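Local structure of adenosine 5'-monophosphoramidase (6IQ1) at the interface of chains A and B. The protein hydrolyses adenosine 5'-phosphoramidates to AMP and an amine or ammonia, as a homodimeric histidine triad (HINT) nucleotide-binding enzyme. Coordinates in Å, arbitrary orientation; residue numbers count along the deposited sequence, not the author numbering. Chains: chain A/B, Adenosine 5'-monophosphoramidase.

Contact 1: the interface of chains A and B. Residues chain A 92-94, 98; chain B 87-89.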
loop_
_atom_site.group_PDB
_atom_site.type_symbol
_atom_site.label_atom_id
_atom_site.label_comp_id
_atom_site.label_asym_id
_atom_site.label_seq_id
_atom_site.Cartn_x
_atom_site.Cartn_y
_atom_site.Cartn_z
ATOM N N GLN A 92 -4.019 -1.239 -0.215
ATOM C CA GLN A 92 -4.791 -1.565 0.969
ATOM C C GLN A 92 -5.995 -0.636 1.010
ATOM O O GLN A 92 -5.849 0.570 0.780
ATOM C CB GLN A 92 -3.941 -1.434 2.240
ATOM C CG GLN A 92 -4.571 -2.064 3.472
ATOM C CD GLN A 92 -5.324 -1.061 4.311
ATOM O OE1 GLN A 92 -4.946 0.115 4.373
ATOM N NE2 GLN A 92 -6.395 -1.510 4.967
ATOM N N ASN A 93 -7.173 -1.196 1.298
ATOM C CA ASN A 93 -8.437 -0.479 1.206
ATOM C C ASN A 93 -9.127 -0.383 2.564
ATOM O O ASN A 93 -9.093 -1.321 3.371
ATOM C CB ASN A 93 -9.382 -1.146 0.190
ATOM C CG ASN A 93 -8.756 -1.283 -1.194
ATOM O OD1 ASN A 93 -7.941 -0.463 -1.621
ATOM N ND2 ASN A 93 -9.151 -2.324 -1.904
ATOM N N ASN A 94 -9.789 0.752 2.784
ATOM C CA ASN A 94 -10.385 1.085 4.075
ATOM C C ASN A 94 -11.770 1.666 3.800
ATOM O O ASN A 94 -11.900 2.835 3.415
ATOM C CB ASN A 94 -9.500 2.058 4.858
ATOM C CG ASN A 94 -8.099 1.510 5.094
ATOM O OD1 ASN A 94 -7.858 0.810 6.074
ATOM N ND2 ASN A 94 -7.168 1.830 4.196
ATOM N N ALA A 98 -14.046 2.833 -0.502
ATOM C CA ALA A 98 -12.675 2.653 -0.959
ATOM C C ALA A 98 -12.382 1.230 -1.443
ATOM O O ALA A 98 -11.204 0.898 -1.626
ATOM C CB ALA A 98 -11.699 3.036 0.154
ATOM N N GLY B 87 -13.789 6.736 3.340
ATOM C CA GLY B 87 -12.706 5.804 3.559
ATOM C C GLY B 87 -11.382 6.323 3.036
ATOM O O GLY B 87 -11.193 7.544 2.942
ATOM N N TYR B 88 -10.458 5.413 2.708
ATOM C CA TYR B 88 -9.143 5.802 2.208
ATOM C C TYR B 88 -8.401 4.589 1.651
ATOM O O TYR B 88 -8.702 3.433 1.979
ATOM C CB TYR B 88 -8.295 6.510 3.285
ATOM C CG TYR B 88 -8.009 5.754 4.573
ATOM C CD1 TYR B 88 -8.900 5.798 5.643
ATOM C CD2 TYR B 88 -6.821 5.049 4.739
ATOM C CE1 TYR B 88 -8.636 5.132 6.829
ATOM C CE2 TYR B 88 -6.532 4.396 5.930
ATOM C CZ TYR B 88 -7.445 4.435 6.973
ATOM O OH TYR B 88 -7.175 3.763 8.147
ATOM N N ASN B 89 -7.425 4.883 0.789
ATOM C CA ASN B 89 -6.595 3.884 0.134
ATOM C C ASN B 89 -5.116 4.134 0.422
ATOM O O ASN B 89 -4.668 5.285 0.510
ATOM C CB ASN B 89 -6.839 3.888 -1.370
ATOM C CG ASN B 89 -8.231 3.415 -1.725
ATOM O OD1 ASN B 89 -9.141 4.229 -1.926
ATOM N ND2 ASN B 89 -8.413 2.082 -1.791
#

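Contact 2: the interface of chains A and B. Residues chain A 37, 41, 91, 99, 119; chain B 121-123.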
loop_
_atom_site.group_PDB
_atom_site.type_symbol
_atom_site.label_atom_id
_atom_site.label_comp_id
_atom_site.label_asym_id
_atom_site.label_seq_id
_atom_site.Cartn_x
_atom_site.Cartn_y
_atom_site.Cartn_z
ATOM N N ILE A 37 -7.112 -10.739 -9.506
ATOM C CA ILE A 37 -7.198 -9.897 -10.689
ATOM C C ILE A 37 -5.897 -9.922 -11.476
ATOM O O ILE A 37 -5.722 -9.131 -12.408
ATOM C CB ILE A 37 -7.606 -8.456 -10.345
ATOM C CG1 ILE A 37 -6.460 -7.736 -9.652
ATOM C CG2 ILE A 37 -8.890 -8.412 -9.534
ATOM C CD1 ILE A 37 -6.632 -6.253 -9.681
ATOM N N HIS A 41 -1.815 -13.079 -7.607
ATOM C CA HIS A 41 -2.372 -12.083 -6.695
ATOM C C HIS A 41 -2.324 -12.612 -5.256
ATOM O O HIS A 41 -2.922 -13.644 -4.949
ATOM C CB HIS A 41 -3.805 -11.768 -7.153
ATOM C CG HIS A 41 -4.503 -10.698 -6.370
ATOM N ND1 HIS A 41 -5.616 -10.045 -6.856
ATOM C CD2 HIS A 41 -4.277 -10.185 -5.136
ATOM C CE1 HIS A 41 -6.038 -9.168 -5.962
ATOM N NE2 HIS A 41 -5.240 -9.230 -4.910
ATOM N N LEU A 91 -1.622 -2.386 -2.510
ATOM C CA LEU A 91 -2.853 -1.644 -2.284
ATOM C C LEU A 91 -3.523 -2.164 -1.025
ATOM O O LEU A 91 -3.587 -3.374 -0.799
ATOM C CB LEU A 91 -3.808 -1.770 -3.491
ATOM C CG LEU A 91 -5.232 -1.223 -3.349
ATOM C CD1 LEU A 91 -5.232 0.291 -3.480
ATOM C CD2 LEU A 91 -6.144 -1.852 -4.383
ATOM N N HIS A 99 -13.419 0.384 -1.614
ATOM C CA HIS A 99 -13.347 -0.910 -2.303
ATOM C C HIS A 99 -12.944 -2.057 -1.374
ATOM O O HIS A 99 -12.489 -3.113 -1.831
ATOM C CB HIS A 99 -12.392 -0.824 -3.502
ATOM C CG HIS A 99 -12.674 -1.811 -4.590
ATOM N ND1 HIS A 99 -12.381 -3.155 -4.469
ATOM C CD2 HIS A 99 -13.189 -1.650 -5.834
ATOM C CE1 HIS A 99 -12.717 -3.781 -5.584
ATOM N NE2 HIS A 99 -13.204 -2.890 -6.431
ATOM N N LEU A 119 -4.056 -4.278 -11.337
ATOM C CA LEU A 119 -4.775 -3.089 -10.901
ATOM C C LEU A 119 -4.913 -2.084 -12.044
ATOM O O LEU A 119 -3.986 -1.880 -12.836
ATOM C CB LEU A 119 -4.047 -2.437 -9.726
ATOM C CG LEU A 119 -4.791 -1.293 -9.060
ATOM C CD1 LEU A 119 -6.071 -1.814 -8.367
ATOM C CD2 LEU A 119 -3.867 -0.578 -8.084
ATOM N N VAL B 121 -10.540 2.461 -8.406
ATOM C CA VAL B 121 -10.046 1.091 -8.427
ATOM C C VAL B 121 -10.651 0.369 -9.632
ATOM O O VAL B 121 -11.856 0.102 -9.665
ATOM C CB VAL B 121 -10.387 0.374 -7.112
ATOM C CG1 VAL B 121 -9.747 -1.004 -7.045
ATOM C CG2 VAL B 121 -9.944 1.231 -5.950
ATOM N N GLY B 122 -9.828 0.053 -10.631
ATOM C CA GLY B 122 -10.221 -0.896 -11.661
ATOM C C GLY B 122 -9.833 -2.292 -11.208
ATOM O O GLY B 122 -8.697 -2.516 -10.789
ATOM N N TRP B 123 -10.792 -3.229 -11.268
ATOM C CA TRP B 123 -10.649 -4.535 -10.620
ATOM C C TRP B 123 -11.095 -5.639 -11.572
ATOM O O TRP B 123 -12.188 -6.204 -11.430
ATOM C CB TRP B 123 -11.431 -4.561 -9.300
ATOM C CG TRP B 123 -10.918 -5.517 -8.215
ATOM C CD1 TRP B 123 -11.469 -6.718 -7.844
ATOM C CD2 TRP B 123 -9.771 -5.332 -7.374
ATOM N NE1 TRP B 123 -10.734 -7.286 -6.830
ATOM C CE2 TRP B 123 -9.687 -6.459 -6.523
ATOM C CE3 TRP B 123 -8.793 -4.338 -7.270
ATOM C CZ2 TRP B 123 -8.661 -6.610 -5.570
ATOM C CZ3 TRP B 123 -7.777 -4.483 -6.307
ATOM C CH2 TRP B 123 -7.725 -5.606 -5.472
#

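Contact 1: the interface of chains A and B
The side-chain amide nitrogen ND2 of B:Asn89 is gripped from two directions by chain A. It gives one hydrogen bond to the side-chain carbonyl OD1 of A:Asn93, short at 2.6 Å but strongly bent, and another to the backbone carbonyl O of A:Ala98, at 3.0 Å. The second is the straighter and arrives on a lone pair of the A:Ala98 oxygen, whereas ND2 stands well above the carbonyl plane of A:Asn93. The two asparagine amides are turned 78° apart, although OD1 lies in the plane of the B:Asn89 amide. A:Asn93, which by its family role probably contacts AMP, is thus touched by the partner subunit.

One step along, A:Asn94 is paired with B:Tyr88 in the antiparallel bridge that joins strand 87-94 of each chain into a sheet across the homodimer. B:Tyr88 N donates to A:Asn94 O (3.0 Å); the return bond from A:Asn94 N to B:Tyr88 O is weak. That carbonyl also receives ND2 of A:Asn94, at 3.1 Å and fairly straight, approaching from above the carbonyl plane.

The A:Asn94 amide lies almost flat against the tyrosine ring, with planes 16° apart, and CB sits over the ring centre, 3.6 Å from it. With chi1 of B:Tyr88 at 58°, the ring projects between its own backbone N and carbonyl carbon, and in this position it faces the A:Asn94 side chain. A:Gln92 steadies the amide from within chain A through a reciprocal pair of hydrogen bonds, which should restrict its rotation: A:Asn94 ND2 reaches OE1 at 2.8 Å, and A:Gln92 NE2 reaches OD1 of A:Asn94 at 3.0 Å.

Contact 2: the interface of chains A and B
B:Trp123 reaches into chain A with its indole held between A:His99 on one face and A:Ile37 on the other. Its CB packs beside NE2 of the A:His99 imidazole, 3.8 Å away. At CG the ring of A:His99 comes in by its CE1 corner, 3.6 Å off, over the indole face toward the rim. A chi1 of -153° swings CG of the tryptophan away from its own backbone N and sets one indole face against CE1 of this histidine.

On the opposite face the branch methyl CG2 of A:Ile37 lies over the five-membered ring, 3.5 Å from its centroid and near CD1 and NE1 of the indole. The ethyl arm of A:Ile37 ends in its own CD1, which rests over the six-membered ring beside CE3 of the tryptophan. Farther out, CZ3 is met by CD2 of A:Leu91 at 3.6 Å and by CD1 of A:Leu119, the latter also lying close to the carbonyl oxygen of B:Gly122. Along the rim, CZ2 lies 3.7 Å from CE1 of A:His41, in the plane of that imidazole, which presents its edge to the indole; CH2 is slightly farther from the same atom.

A:His41 is oriented from within its own chain: the backbone N of A:Ile37 donates to its ND1 at 3.1 Å, along the imidazole plane. A second side chain of chain B, B:Val121, approaches A:His99 with CG1 over a face of the imidazole, 3.9 Å from the centroid, while its CB packs near CD2.

The C-terminal part of one subunit thus packs against its partner through these carbon contacts. Because A:His99 belongs to the AMP-binding residues inferred from related enzymes, this packing probably helps to shape the nucleotide pocket and ties its architecture to dimer formation.

The C-alpha centres of contact 1 and contact 2 are about 12 Å apart. On chain A they share strand 87-94, with A:Leu91 in contact 2 and A:Gln92 to A:Asn94 in contact 1, and the neighbours A:Ala98 and A:His99 divide between them. The same strand of chain B is the pairing partner in contact 1, while contact 2 uses strand 120-122 and B:Trp123. Their centres lie about 9 and 10 Å from A:His106, the expected AMP-carrying nucleophile, so two separate segments of chain B border one active site. The two-fold symmetry repeats both contacts with the chains exchanged.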